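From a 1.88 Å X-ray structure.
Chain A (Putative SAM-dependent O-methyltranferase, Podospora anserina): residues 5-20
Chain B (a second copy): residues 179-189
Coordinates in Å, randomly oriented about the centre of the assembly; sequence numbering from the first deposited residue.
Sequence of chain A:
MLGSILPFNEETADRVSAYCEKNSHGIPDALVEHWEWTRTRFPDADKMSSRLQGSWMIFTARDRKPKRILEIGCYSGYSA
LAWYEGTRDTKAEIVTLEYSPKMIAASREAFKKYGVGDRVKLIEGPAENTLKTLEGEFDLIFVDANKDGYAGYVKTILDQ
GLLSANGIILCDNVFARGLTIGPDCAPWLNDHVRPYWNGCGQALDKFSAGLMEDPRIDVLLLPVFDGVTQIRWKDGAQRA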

# COMPACT_ATOMS: atom_id res chain seq x y z
N ILE A 5 10.14 -0.27 -8.67
CA ILE A 5 10.29 -1.52 -7.93
C ILE A 5 11.75 -1.89 -7.70
O ILE A 5 12.55 -1.88 -8.62
CB ILE A 5 9.57 -2.67 -8.69
CG1 ILE A 5 8.07 -2.36 -8.78
CG2 ILE A 5 9.81 -4.02 -8.04
CD1 ILE A 5 7.34 -3.29 -9.74
N LEU A 6 12.09 -2.25 -6.47
CA LEU A 6 13.44 -2.67 -6.15
C LEU A 6 13.68 -4.12 -6.55
O LEU A 6 12.88 -5.00 -6.20
CB LEU A 6 13.72 -2.51 -4.65
CG LEU A 6 13.79 -1.09 -4.11
CD1 LEU A 6 14.03 -1.18 -2.62
CD2 LEU A 6 14.88 -0.26 -4.80
N PRO A 7 14.79 -4.37 -7.26
CA PRO A 7 15.11 -5.75 -7.64
C PRO A 7 15.84 -6.46 -6.49
O PRO A 7 16.77 -5.91 -5.90
CB PRO A 7 16.00 -5.57 -8.87
CG PRO A 7 16.67 -4.25 -8.67
CD PRO A 7 15.72 -3.39 -7.86
N PHE A 8 15.38 -7.67 -6.17
CA PHE A 8 15.95 -8.51 -5.11
C PHE A 8 16.08 -9.93 -5.66
O PHE A 8 15.21 -10.38 -6.40
CB PHE A 8 15.06 -8.52 -3.85
CG PHE A 8 15.04 -7.21 -3.07
CD1 PHE A 8 16.21 -6.69 -2.52
CD2 PHE A 8 13.86 -6.52 -2.86
CE1 PHE A 8 16.21 -5.51 -1.79
CE2 PHE A 8 13.84 -5.32 -2.13
CZ PHE A 8 15.02 -4.82 -1.60
N ASN A 9 17.15 -10.64 -5.34
CA ASN A 9 17.17 -12.07 -5.66
C ASN A 9 16.36 -12.80 -4.59
O ASN A 9 15.91 -12.19 -3.63
CB ASN A 9 18.61 -12.62 -5.80
CG ASN A 9 19.44 -12.55 -4.51
OD1 ASN A 9 18.92 -12.39 -3.41
ND2 ASN A 9 20.74 -12.72 -4.66
N GLU A 10 16.15 -14.11 -4.77
CA GLU A 10 15.26 -14.84 -3.86
C GLU A 10 15.63 -14.74 -2.37
O GLU A 10 14.78 -14.41 -1.52
CB GLU A 10 15.22 -16.31 -4.26
CG GLU A 10 14.54 -16.56 -5.58
CD GLU A 10 14.70 -17.98 -6.03
OE1 GLU A 10 15.57 -18.22 -6.89
OE2 GLU A 10 13.96 -18.84 -5.52
N GLU A 11 16.89 -15.03 -2.07
CA GLU A 11 17.38 -15.01 -0.69
C GLU A 11 17.18 -13.63 -0.04
O GLU A 11 16.64 -13.49 1.08
CB GLU A 11 18.86 -15.43 -0.64
CG GLU A 11 19.43 -15.48 0.77
CD GLU A 11 20.94 -15.65 0.80
OE1 GLU A 11 21.65 -14.64 0.96
OE2 GLU A 11 21.41 -16.80 0.69
N THR A 12 17.61 -12.60 -0.77
CA THR A 12 17.56 -11.24 -0.26
C THR A 12 16.11 -10.76 -0.10
O THR A 12 15.78 -10.08 0.87
CB THR A 12 18.33 -10.27 -1.19
OG1 THR A 12 19.64 -10.80 -1.44
CG2 THR A 12 18.47 -8.90 -0.55
N ALA A 13 15.24 -11.14 -1.03
CA ALA A 13 13.83 -10.78 -0.91
C ALA A 13 13.25 -11.37 0.39
O ALA A 13 12.50 -10.70 1.12
CB ALA A 13 13.03 -11.27 -2.12
N ASP A 14 13.62 -12.62 0.70
CA ASP A 14 13.12 -13.22 1.94
C ASP A 14 13.68 -12.51 3.19
O ASP A 14 12.96 -12.32 4.19
CB ASP A 14 13.45 -14.71 1.98
CG ASP A 14 12.56 -15.53 1.05
OD1 ASP A 14 11.49 -15.04 0.64
OD2 ASP A 14 12.95 -16.68 0.73
N ARG A 15 14.94 -12.09 3.13
CA ARG A 15 15.50 -11.32 4.25
C ARG A 15 14.77 -9.98 4.44
O ARG A 15 14.49 -9.56 5.57
CB ARG A 15 17.00 -11.11 4.05
CG ARG A 15 17.82 -12.35 4.37
CD ARG A 15 19.24 -12.25 3.83
NE ARG A 15 19.99 -11.17 4.45
CZ ARG A 15 21.00 -10.53 3.86
NH1 ARG A 15 21.36 -10.86 2.63
NH2 ARG A 15 21.63 -9.55 4.50
N VAL A 16 14.44 -9.32 3.33
CA VAL A 16 13.72 -8.04 3.39
C VAL A 16 12.29 -8.24 3.91
O VAL A 16 11.77 -7.40 4.69
CB VAL A 16 13.73 -7.34 2.01
CG1 VAL A 16 12.97 -6.03 2.08
CG2 VAL A 16 15.16 -7.09 1.55
N SER A 17 11.65 -9.35 3.54
CA SER A 17 10.34 -9.66 4.12
C SER A 17 10.42 -9.83 5.63
O SER A 17 9.58 -9.29 6.36
CB SER A 17 9.75 -10.93 3.51
OG SER A 17 9.50 -10.74 2.14
N ALA A 18 11.41 -10.61 6.08
CA ALA A 18 11.57 -10.81 7.52
C ALA A 18 11.83 -9.48 8.24
O ALA A 18 11.35 -9.27 9.36
CB ALA A 18 12.71 -11.78 7.80
N TYR A 19 12.60 -8.61 7.61
CA TYR A 19 12.86 -7.28 8.16
C TYR A 19 11.58 -6.48 8.33
O TYR A 19 11.38 -5.81 9.35
CB TYR A 19 13.83 -6.49 7.28
CG TYR A 19 14.28 -5.19 7.93
CD1 TYR A 19 15.35 -5.18 8.82
CD2 TYR A 19 13.64 -3.99 7.66
CE1 TYR A 19 15.77 -3.99 9.43
CE2 TYR A 19 14.05 -2.80 8.26
CZ TYR A 19 15.11 -2.81 9.14
OH TYR A 19 15.52 -1.63 9.74
N CYS A 20 10.71 -6.53 7.31
CA CYS A 20 9.42 -5.85 7.41
C CYS A 20 8.58 -6.40 8.56
O CYS A 20 7.94 -5.63 9.28
CB CYS A 20 8.65 -5.95 6.09
SG CYS A 20 9.42 -5.00 4.76
N LEU B 179 19.51 -1.05 1.30
CA LEU B 179 20.68 -1.06 2.18
C LEU B 179 20.31 -0.92 3.65
O LEU B 179 21.11 -1.23 4.53
CB LEU B 179 21.66 0.04 1.78
CG LEU B 179 22.22 -0.17 0.36
CD1 LEU B 179 23.40 0.76 0.11
CD2 LEU B 179 22.61 -1.63 0.12
N THR B 180 19.10 -0.46 3.92
CA THR B 180 18.61 -0.43 5.31
C THR B 180 18.66 -1.83 5.94
O THR B 180 18.99 -1.99 7.13
CB THR B 180 17.19 0.12 5.38
OG1 THR B 180 17.21 1.51 5.02
CG2 THR B 180 16.60 -0.06 6.79
N ILE B 181 18.35 -2.84 5.14
CA ILE B 181 18.39 -4.20 5.65
C ILE B 181 19.84 -4.62 5.82
O ILE B 181 20.21 -5.22 6.84
CB ILE B 181 17.62 -5.18 4.75
CG1 ILE B 181 16.12 -4.85 4.73
CG2 ILE B 181 17.76 -6.59 5.30
CD1 ILE B 181 15.68 -3.78 3.74
N GLY B 182 20.67 -4.27 4.85
CA GLY B 182 22.10 -4.52 4.97
C GLY B 182 22.84 -4.02 3.75
O GLY B 182 22.26 -3.90 2.68
N PRO B 183 24.13 -3.69 3.92
CA PRO B 183 25.02 -3.19 2.86
C PRO B 183 25.11 -4.15 1.68
O PRO B 183 25.55 -3.75 0.61
CB PRO B 183 26.38 -3.08 3.56
CG PRO B 183 26.05 -2.91 5.00
CD PRO B 183 24.78 -3.67 5.24
N ASP B 184 24.69 -5.39 1.90
CA ASP B 184 24.81 -6.44 0.88
C ASP B 184 23.51 -6.62 0.11
O ASP B 184 23.42 -7.50 -0.75
CB ASP B 184 25.22 -7.77 1.51
CG ASP B 184 24.21 -8.26 2.55
OD1 ASP B 184 23.63 -7.42 3.28
OD2 ASP B 184 24.01 -9.49 2.65
N CYS B 185 22.51 -5.79 0.41
CA CYS B 185 21.19 -6.02 -0.17
C CYS B 185 20.85 -5.22 -1.44
O CYS B 185 19.69 -5.20 -1.85
CB CYS B 185 20.11 -5.76 0.89
SG CYS B 185 20.15 -7.01 2.20
N ALA B 186 21.84 -4.60 -2.08
CA ALA B 186 21.61 -4.00 -3.40
C ALA B 186 22.83 -4.04 -4.31
O ALA B 186 23.40 -3.00 -4.64
CB ALA B 186 21.12 -2.57 -3.25
N PRO B 187 23.24 -5.25 -4.75
CA PRO B 187 24.44 -5.45 -5.58
C PRO B 187 24.42 -4.66 -6.89
O PRO B 187 25.47 -4.34 -7.44
CB PRO B 187 24.42 -6.96 -5.87
CG PRO B 187 23.55 -7.56 -4.82
CD PRO B 187 22.54 -6.52 -4.46
N TRP B 188 23.22 -4.36 -7.38
CA TRP B 188 23.05 -3.65 -8.64
C TRP B 188 23.34 -2.14 -8.54
O TRP B 188 23.61 -1.49 -9.54
CB TRP B 188 21.64 -3.86 -9.16
CG TRP B 188 20.65 -3.42 -8.15
CD1 TRP B 188 20.10 -4.18 -7.16
CD2 TRP B 188 20.12 -2.10 -7.98
NE1 TRP B 188 19.25 -3.43 -6.40
CE2 TRP B 188 19.24 -2.15 -6.88
CE3 TRP B 188 20.29 -0.89 -8.66
CZ2 TRP B 188 18.54 -1.03 -6.44
CZ3 TRP B 188 19.59 0.21 -8.23
CH2 TRP B 188 18.73 0.14 -7.12
N LEU B 189 23.26 -1.60 -7.32
CA LEU B 189 23.45 -0.17 -7.11
C LEU B 189 24.83 0.29 -7.57
O LEU B 189 25.83 -0.39 -7.33
CB LEU B 189 23.25 0.17 -5.64
CG LEU B 189 22.96 1.61 -5.21
CD1 LEU B 189 21.67 2.14 -5.84
CD2 LEU B 189 22.87 1.68 -3.68
O HOH W 1 17.47 -3.39 -4.03
O HOH W 2 18.82 -6.20 -4.56
O HOH W 3 21.72 -9.15 -2.30

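Chain A enters as an extended segment, Ile A5 to Asn A9, and becomes a helix from Glu A10 onward. The change is secured at Asn A9, whose OD1 accepts a capping hydrogen bond from Thr A12 N at 3.0 Å; Thr A12 OG1 donates to the same Asn A9 OD1 at 2.6 Å. Regular i to i+4 bonds follow, such as Val A16 N to Thr A12 O at 2.9 Å. Chain B has no regular helix here. Residues 179-181 have helical torsions without the regular bonds, and two type I turns follow, closed by Cys B185 N to Gly B182 O and Leu B189 N to Ala B186 O, both 3.0 Å. The CA atoms of Val A16 and Ile B181 lie 6.5 Å apart, those of Thr A12 and Cys B185 6.4 Å, and those of Phe A8 and Ala B186 7.4 Å, so the chains run in opposite senses. Together they bury 588 Å².

Thr A12, Arg A15 and Tyr A19 direct their CA-to-CB bonds toward chain B, at a spacing that places them along one side of the helix. Ile B181, the residue with the most covered area, packs against this helix: its CG1 sits over the Tyr A19 ring, 4.2 Å from the centroid and 29° off the normal, a CH-pi contact, while its CD1 reaches Val A16 CG1 at 3.9 Å. The CG1-CD1 arm of Ile B181 makes both contacts: its CG1 meets the tyrosine face and its CD1, one bond further on, meets the valine.

The charged contact is Arg A15 with Asp B184. Arg A15 NH1 donates to Asp B184 OD2 at 3.0 Å, and Arg A15 NH2 donates to Asp B184 OD1 at 3.2 Å and to Asp B184 OD2 at 3.0 Å, all within a salt bridge. The carboxylate oxygen OD2 lies near the guanidinium plane, leaving a face for Cys B185 SG, 3.7 Å from Arg A15 NH2. Cys B185 SG is also 3.7 Å from Thr A12 CG2, so the buried sulfur touches both side chains.

At the extended end, Pro A7 CG lies 3.7 Å from the centroid of the Trp B188 five-membered ring, only 16° off its normal. This is CH-pi packing of a compact aliphatic ring on a flat indole, with Leu A6 CD2 adding an apolar contact to Trp B188 CZ2 at 4.1 Å.

Water completes the polar links. Water 1 accepts from Trp B188 NE1 at 3.0 Å and lies 3.2 Å from Pro A7 O. Water 3 donates to Thr A12 OG1 and to Asp B184 O, each at 2.8 Å, bridging the helix start to the first turn.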